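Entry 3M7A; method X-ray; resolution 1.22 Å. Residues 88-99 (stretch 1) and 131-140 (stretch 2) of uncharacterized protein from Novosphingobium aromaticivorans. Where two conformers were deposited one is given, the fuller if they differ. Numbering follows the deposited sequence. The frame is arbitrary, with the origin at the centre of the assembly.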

# COMPACT_ATOMS: atom_id res chain seq x y z
N PHE A 88 4.63 0.10 -5.51
CA PHE A 88 4.50 -1.13 -6.30
C PHE A 88 5.64 -2.09 -5.93
O PHE A 88 6.82 -1.70 -5.93
N VAL A 89 5.27 -3.33 -5.64
CA VAL A 89 6.19 -4.33 -5.11
C VAL A 89 6.36 -5.47 -6.13
O VAL A 89 5.37 -6.03 -6.63
N GLY A 90 7.61 -5.78 -6.45
CA GLY A 90 7.95 -6.85 -7.36
C GLY A 90 8.00 -8.24 -6.75
O GLY A 90 7.65 -8.44 -5.58
N LEU A 91 8.43 -9.19 -7.57
CA LEU A 91 8.30 -10.59 -7.25
C LEU A 91 9.26 -11.06 -6.16
O LEU A 91 9.05 -12.12 -5.59
N ASP A 92 10.30 -10.28 -5.90
CA ASP A 92 11.22 -10.47 -4.81
C ASP A 92 10.82 -9.70 -3.54
O ASP A 92 11.63 -9.58 -2.61
N ARG A 93 9.59 -9.21 -3.49
CA ARG A 93 9.08 -8.41 -2.37
C ARG A 93 9.84 -7.10 -2.17
O ARG A 93 9.79 -6.52 -1.09
N ARG A 94 10.46 -6.57 -3.22
CA ARG A 94 11.11 -5.26 -3.12
C ARG A 94 10.31 -4.21 -3.89
O ARG A 94 9.69 -4.49 -4.94
N VAL A 95 10.35 -2.98 -3.39
CA VAL A 95 9.70 -1.86 -4.06
C VAL A 95 10.38 -1.62 -5.40
O VAL A 95 11.60 -1.47 -5.48
N MSE A 96 9.59 -1.60 -6.47
CA MSE A 96 10.07 -1.27 -7.80
C MSE A 96 10.01 0.24 -8.08
O MSE A 96 10.96 0.82 -8.63
N ASN A 97 8.90 0.85 -7.73
CA ASN A 97 8.64 2.22 -8.04
C ASN A 97 7.47 2.70 -7.17
O ASN A 97 6.70 1.90 -6.60
N ILE A 98 7.37 4.02 -7.03
CA ILE A 98 6.35 4.65 -6.23
C ILE A 98 5.67 5.71 -7.09
O ILE A 98 6.36 6.54 -7.70
N ALA A 99 4.35 5.70 -7.13
CA ALA A 99 3.58 6.82 -7.69
C ALA A 99 3.26 7.73 -6.51
O ALA A 99 2.33 7.44 -5.75
N GLY A 131 11.17 8.11 4.15
CA GLY A 131 12.35 7.61 3.49
C GLY A 131 12.21 6.29 2.78
O GLY A 131 13.23 5.67 2.47
N ILE A 132 10.98 5.86 2.51
CA ILE A 132 10.74 4.63 1.76
C ILE A 132 11.20 4.83 0.32
O ILE A 132 10.90 5.87 -0.30
N LYS A 133 11.96 3.87 -0.20
CA LYS A 133 12.59 3.99 -1.52
C LYS A 133 12.51 2.69 -2.31
O LYS A 133 12.42 1.63 -1.73
N PRO A 134 12.59 2.80 -3.64
CA PRO A 134 12.75 1.60 -4.44
C PRO A 134 13.90 0.75 -3.93
O PRO A 134 14.96 1.27 -3.54
N GLY A 135 13.69 -0.56 -3.91
CA GLY A 135 14.62 -1.51 -3.32
C GLY A 135 14.28 -1.97 -1.91
O GLY A 135 14.75 -3.04 -1.48
N ASP A 136 13.47 -1.22 -1.19
CA ASP A 136 13.12 -1.60 0.18
C ASP A 136 12.27 -2.86 0.15
O ASP A 136 11.55 -3.15 -0.80
N LYS A 137 12.42 -3.64 1.22
CA LYS A 137 11.76 -4.95 1.33
C LYS A 137 10.41 -4.75 2.01
O LYS A 137 10.30 -4.20 3.12
N VAL A 138 9.37 -5.26 1.36
CA VAL A 138 8.00 -5.21 1.89
C VAL A 138 7.58 -6.62 2.29
O VAL A 138 7.77 -7.56 1.50
N GLU A 139 7.06 -6.78 3.50
CA GLU A 139 6.64 -8.09 4.00
C GLU A 139 5.25 -8.02 4.58
O GLU A 139 4.83 -7.02 5.17
N TRP A 140 4.53 -9.11 4.36
CA TRP A 140 3.20 -9.31 4.88
C TRP A 140 3.01 -10.80 5.17
O TRP A 140 3.88 -11.61 4.76
OXT TRP A 140 1.99 -11.17 5.77

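A side chain that carries charge can also serve as packing material, and R93 illustrates the principle well. Its CB points toward the second stretch, and the chain runs out nearly extended (chi1 m, chi2 t, chi3 t). R93 NH1 forms a salt bridge with E139 OE1 (2.9 Å) and a hydrogen bond to the C-terminal residue, W140 O (3.1 Å). A water accepts from R93 NH2 and donates to W140 O, 2.9 Å from each. With chi1 p, W140 offers a ring face to the same guanidinium, which lies flat on it at 13°; R93 CZ stands 3.9 Å from the centroid of the W140 six-membered ring, so charge meets pi density.

Backbone carbonyls each accept one hydrogen bond from the other two cations. K137, chi1 t, reaches D92 O through NZ (2.7 Å), while R94, chi1 m, donates from NH1 to G135 O (2.8 Å). R94 NE and K137 NZ, like charges, lie 4.5 Å apart; a water accepts from R94 NH2 and K137 NZ, 3.0 Å from each, and so links the two side chains.

Alongside these polar contacts runs an apolar seam. V89 and V95, both t and pointing toward the partner, meet V138, also t: its CG2 lies 3.7 Å from V89 CG2 and 3.6 Å from V95 CG2. Farther along, I98 (m, t) places CD1 4.2 Å from I132 CG2 and 4.4 Å from P134 CD.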

# COMPACT_ATOMS: atom_id res chain seq x y z
CB PHE A 88 4.60 -0.81 -7.79
CG PHE A 88 3.53 0.10 -8.30
CD1 PHE A 88 2.30 -0.39 -8.71
CD2 PHE A 88 3.73 1.46 -8.41
CE1 PHE A 88 1.33 0.44 -9.23
CE2 PHE A 88 2.74 2.31 -8.90
CZ PHE A 88 1.55 1.80 -9.32
CB VAL A 89 5.67 -4.87 -3.76
CG1 VAL A 89 6.63 -5.94 -3.22
CG2 VAL A 89 5.44 -3.74 -2.76
CB LEU A 91 8.43 -11.45 -8.52
CG LEU A 91 7.14 -11.63 -9.33
CD1 LEU A 91 6.63 -10.30 -9.91
CD2 LEU A 91 7.33 -12.67 -10.43
CB ASP A 92 12.64 -10.04 -5.23
CG ASP A 92 12.71 -8.58 -5.68
OD1 ASP A 92 11.64 -7.91 -5.73
OD2 ASP A 92 13.80 -8.09 -6.05
CB ARG A 93 8.95 -9.21 -1.08
CG ARG A 93 7.94 -10.34 -1.18
CD ARG A 93 7.57 -10.84 0.18
NE ARG A 93 6.58 -11.91 0.11
CZ ARG A 93 5.73 -12.26 1.08
NH1 ARG A 93 5.75 -11.67 2.29
NH2 ARG A 93 4.84 -13.21 0.82
CB ARG A 94 12.56 -5.32 -3.60
CG ARG A 94 13.42 -6.15 -2.72
CD ARG A 94 14.90 -6.12 -3.12
NE ARG A 94 15.68 -6.97 -2.21
CZ ARG A 94 16.10 -6.62 -0.99
NH1 ARG A 94 15.83 -5.42 -0.49
NH2 ARG A 94 16.75 -7.51 -0.24
CB VAL A 95 9.76 -0.59 -3.19
CG1 VAL A 95 9.17 0.63 -3.93
CG2 VAL A 95 9.09 -0.79 -1.81
CB MSE A 96 9.22 -1.96 -8.87
CG MSE A 96 9.32 -3.46 -8.85
SE MSE A 96 8.24 -4.32 -10.21
CE MSE A 96 6.49 -3.80 -9.60
CB ASN A 97 8.33 2.46 -9.53
CG ASN A 97 7.02 1.86 -10.00
OD1 ASN A 97 6.83 0.63 -9.96
ND2 ASN A 97 6.13 2.71 -10.49
CB ILE A 98 6.98 5.31 -4.97
CG1 ILE A 98 7.75 4.27 -4.11
CG2 ILE A 98 5.88 6.02 -4.14
CD1 ILE A 98 8.51 4.87 -2.96
CB ALA A 99 2.31 6.36 -8.40
CB ILE A 132 9.25 4.22 1.86
CG1 ILE A 132 8.89 3.81 3.30
CG2 ILE A 132 8.94 3.08 0.87
CD1 ILE A 132 7.41 3.61 3.55
CB LYS A 133 14.06 4.41 -1.35
CG LYS A 133 14.20 5.87 -0.91
CD LYS A 133 15.61 6.27 -0.57
CE LYS A 133 15.63 7.74 -0.15
NZ LYS A 133 15.05 8.63 -1.18
CB PRO A 134 13.00 2.14 -5.85
CG PRO A 134 12.27 3.47 -5.87
CD PRO A 134 12.52 4.02 -4.48
CB ASP A 136 12.34 -0.49 0.86
CG ASP A 136 13.19 0.71 1.20
OD1 ASP A 136 14.43 0.69 0.96
OD2 ASP A 136 12.60 1.67 1.68
CB LYS A 137 12.63 -5.93 2.13
CG LYS A 137 12.16 -7.39 2.09
CD LYS A 137 12.69 -8.09 0.80
CE LYS A 137 12.61 -9.60 0.85
NZ LYS A 137 13.08 -10.22 -0.44
CB VAL A 138 7.02 -4.63 0.85
CG1 VAL A 138 5.60 -4.52 1.41
CG2 VAL A 138 7.55 -3.28 0.30
CB GLU A 139 7.61 -8.58 5.07
CG GLU A 139 9.01 -8.85 4.59
CD GLU A 139 9.15 -10.14 3.79
OE1 GLU A 139 8.16 -10.91 3.67
OE2 GLU A 139 10.28 -10.40 3.30
CB TRP A 140 2.13 -8.85 3.87
CG TRP A 140 2.27 -9.54 2.52
CD1 TRP A 140 1.67 -10.72 2.13
CD2 TRP A 140 3.09 -9.14 1.42
NE1 TRP A 140 2.06 -11.04 0.87
CE2 TRP A 140 2.92 -10.11 0.40
CE3 TRP A 140 3.92 -8.06 1.17
CZ2 TRP A 140 3.59 -10.02 -0.82
CZ3 TRP A 140 4.58 -7.97 -0.06
CH2 TRP A 140 4.39 -8.93 -1.03
O HOH W 1 3.27 -13.96 3.16
O HOH W 2 16.08 -10.41 -0.12